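Local coordinates for transferrin (Manduca sexta, PDB 6WB6), which transports iron, binding a single ferric ion per molecule together with a carbonate anion, at residues Q19-P24 with L31-A36. Numbering follows the deposited sequence.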
ATOM      1  N   GLN A  19      12.485 -21.002  16.293  1.00 25.18           N
ATOM      2  CA  GLN A  19      13.937 -21.082  16.211  1.00 30.86           C
ATOM      3  C   GLN A  19      14.577 -20.132  17.206  1.00 31.66           C
ATOM      4  O   GLN A  19      15.602 -20.457  17.822  1.00 26.11           O
ATOM      5  CB  GLN A  19      14.414 -20.760  14.792  1.00 25.34           C
ATOM      6  N   MET A  20      13.986 -18.942  17.375  1.00 34.43           N
ATOM      7  CA  MET A  20      14.495 -18.009  18.371  1.00 25.23           C
ATOM      8  C   MET A  20      14.428 -18.611  19.770  1.00 20.67           C
ATOM      9  O   MET A  20      15.348 -18.443  20.578  1.00 17.70           O
ATOM     10  CB  MET A  20      13.710 -16.704  18.325  1.00 24.36           C
ATOM     11  CG  MET A  20      14.180 -15.740  19.378  1.00 23.14           C
ATOM     12  SD  MET A  20      13.403 -14.128  19.323  1.00 21.18           S
ATOM     13  CE  MET A  20      11.976 -14.413  20.367  1.00 15.55           C
ATOM     14  N   LEU A  21      13.337 -19.294  20.086  1.00 21.71           N
ATOM     15  CA  LEU A  21      13.208 -19.875  21.404  1.00 21.71           C
ATOM     16  C   LEU A  21      14.250 -20.954  21.659  1.00 23.61           C
ATOM     17  O   LEU A  21      14.389 -21.384  22.802  1.00 22.21           O
ATOM     18  CB  LEU A  21      11.811 -20.468  21.600  1.00 23.87           C
ATOM     19  CG  LEU A  21      10.581 -19.556  21.531  1.00 28.80           C
ATOM     20  CD1 LEU A  21       9.344 -20.370  21.839  1.00 26.51           C
ATOM     21  CD2 LEU A  21      10.672 -18.375  22.468  1.00 27.42           C
ATOM     22  N   GLU A  22      14.958 -21.413  20.628  1.00 34.10           N
ATOM     23  CA  GLU A  22      16.031 -22.389  20.779  1.00 34.09           C
ATOM     24  C   GLU A  22      17.405 -21.743  20.909  1.00 33.21           C
ATOM     25  O   GLU A  22      18.370 -22.445  21.208  1.00 30.87           O
ATOM     26  CB  GLU A  22      16.063 -23.345  19.584  1.00 30.38           C
ATOM     27  CG  GLU A  22      14.694 -23.922  19.188  1.00 33.62           C
ATOM     28  CD  GLU A  22      14.040 -24.715  20.295  1.00 42.91           C
ATOM     29  OE1 GLU A  22      14.719 -25.008  21.302  1.00 53.08           O
ATOM     30  OE2 GLU A  22      12.844 -25.042  20.162  1.00 50.54           O
ATOM     31  N   VAL A  23      17.520 -20.439  20.680  1.00 24.90           N
ATOM     32  CA  VAL A  23      18.782 -19.724  20.856  1.00 23.15           C
ATOM     33  C   VAL A  23      19.207 -19.871  22.306  1.00 18.22           C
ATOM     34  O   VAL A  23      18.454 -19.466  23.197  1.00 22.68           O
ATOM     35  CB  VAL A  23      18.639 -18.242  20.469  1.00 21.03           C
ATOM     36  CG1 VAL A  23      19.778 -17.396  21.032  1.00 28.11           C
ATOM     37  CG2 VAL A  23      18.610 -18.136  19.004  1.00 23.18           C
ATOM     38  N   PRO A  24      20.379 -20.438  22.598  1.00 28.11           N
ATOM     39  CA  PRO A  24      20.842 -20.465  23.990  1.00 21.52           C
ATOM     40  C   PRO A  24      21.135 -19.063  24.500  1.00 26.68           C
ATOM     41  O   PRO A  24      21.619 -18.200  23.765  1.00 29.54           O
ATOM     42  CB  PRO A  24      22.115 -21.310  23.928  1.00 29.28           C
ATOM     43  CG  PRO A  24      22.628 -21.083  22.513  1.00 33.06           C
ATOM     44  CD  PRO A  24      21.400 -20.951  21.659  1.00 33.97           C
ATOM     45  N   LEU A  31      10.196 -17.873  27.179  1.00 30.99           N
ATOM     46  CA  LEU A  31       9.357 -17.129  26.250  1.00 34.09           C
ATOM     47  C   LEU A  31       8.478 -18.091  25.467  1.00 30.80           C
ATOM     48  O   LEU A  31       8.896 -19.199  25.134  1.00 31.01           O
ATOM     49  CB  LEU A  31      10.197 -16.331  25.261  1.00 24.73           C
ATOM     50  CG  LEU A  31      10.974 -15.115  25.753  1.00 27.99           C
ATOM     51  CD1 LEU A  31      12.085 -14.927  24.776  1.00 21.52           C
ATOM     52  CD2 LEU A  31      10.089 -13.902  25.825  1.00 32.47           C
ATOM     53  N   GLU A  32       7.266 -17.654  25.148  1.00 26.49           N
ATOM     54  CA  GLU A  32       6.419 -18.406  24.243  1.00 32.80           C
ATOM     55  C   GLU A  32       5.985 -17.512  23.101  1.00 23.40           C
ATOM     56  O   GLU A  32       5.785 -16.306  23.268  1.00 26.66           O
ATOM     57  CB  GLU A  32       5.150 -18.982  24.887  1.00 27.96           C
ATOM     58  CG  GLU A  32       4.964 -18.711  26.330  1.00 32.79           C
ATOM     59  CD  GLU A  32       3.660 -19.335  26.860  1.00 51.25           C
ATOM     60  OE1 GLU A  32       2.834 -19.789  26.035  1.00 41.84           O
ATOM     61  OE2 GLU A  32       3.454 -19.374  28.093  1.00 57.49           O
ATOM     62  N   CYS A  33       5.820 -18.136  21.952  1.00 21.67           N
ATOM     63  CA  CYS A  33       5.342 -17.472  20.754  1.00 24.64           C
ATOM     64  C   CYS A  33       3.812 -17.558  20.733  1.00 28.56           C
ATOM     65  O   CYS A  33       3.249 -18.653  20.836  1.00 20.60           O
ATOM     66  CB  CYS A  33       5.978 -18.153  19.544  1.00 23.77           C
ATOM     67  SG  CYS A  33       7.833 -18.150  19.609  1.00 31.86           S
ATOM     68  N   VAL A  34       3.145 -16.411  20.645  1.00 27.70           N
ATOM     69  CA  VAL A  34       1.703 -16.332  20.429  1.00 22.39           C
ATOM     70  C   VAL A  34       1.482 -15.769  19.030  1.00 28.56           C
ATOM     71  O   VAL A  34       1.852 -14.616  18.775  1.00 21.17           O
ATOM     72  CB  VAL A  34       1.014 -15.450  21.480  1.00 22.67           C
ATOM     73  CG1 VAL A  34      -0.529 -15.484  21.310  1.00 27.32           C
ATOM     74  CG2 VAL A  34       1.431 -15.854  22.864  1.00 27.55           C
ATOM     75  N   PRO A  35       0.903 -16.524  18.094  1.00 28.38           N
ATOM     76  CA  PRO A  35       0.678 -15.965  16.759  1.00 23.73           C
ATOM     77  C   PRO A  35      -0.441 -14.950  16.768  1.00 28.09           C
ATOM     78  O   PRO A  35      -1.403 -15.057  17.531  1.00 31.03           O
ATOM     79  CB  PRO A  35       0.305 -17.186  15.915  1.00 34.05           C
ATOM     80  CG  PRO A  35      -0.324 -18.135  16.914  1.00 32.98           C
ATOM     81  CD  PRO A  35       0.459 -17.929  18.180  1.00 28.87           C
ATOM     82  N   ALA A  36      -0.309 -13.948  15.900  1.00 26.48           N
ATOM     83  CA  ALA A  36      -1.415 -13.065  15.602  1.00 18.91           C
ATOM     84  C   ALA A  36      -1.502 -12.879  14.098  1.00 27.06           C
ATOM     85  O   ALA A  36      -0.635 -13.321  13.338  1.00 23.43           O
ATOM     86  CB  ALA A  36      -1.299 -11.707  16.308  1.00 22.22           C
TER
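Leu-21, from helix 14-21, meets Leu-31 and Cys-33 of the next strand in a contact that illustrates how helix and strand of a beta-alpha-beta unit can meet through apolar packing beside a disulfide, with no hydrogen bond between the two segments. The branches of Leu-21 divide the work. CD2 presses on the beta carbon of Leu-31, with 3.5 Å from Leu-21 CD2 to Leu-31 CB, tighter than ordinary van der Waals contact, while the carbonyl oxygen of Leu-31 lies against both methyls. With its CG anti to the carbonyl carbon (chi1 -62°), Leu-21 extends toward the strand, and CD1 comes to rest on sulfur, 3.5 Å from Cys-33 SG. Met-20 adds a looser touch, its terminal CE 4.4 Å from Leu-31 CD1.

A covalent link works alongside this packing: Cys-33 SG is bonded to Cys-17 of the same helix, so the leucine flanks a disulfide that already ties helix to strand. An alanine in place of Leu-21 would probably strip the sulfur and Leu-31 CB of the cover these two methyls give, opening a gap beside the disulfide.

Helix 14-21 and strand 31-36 complete the crossover that begins with strand 5-10, which pairs in parallel with 31-36 and meets Met-20 through Leu-7. Leu-31 also packs on helix 286-300, and Met-20 on helix 306-311.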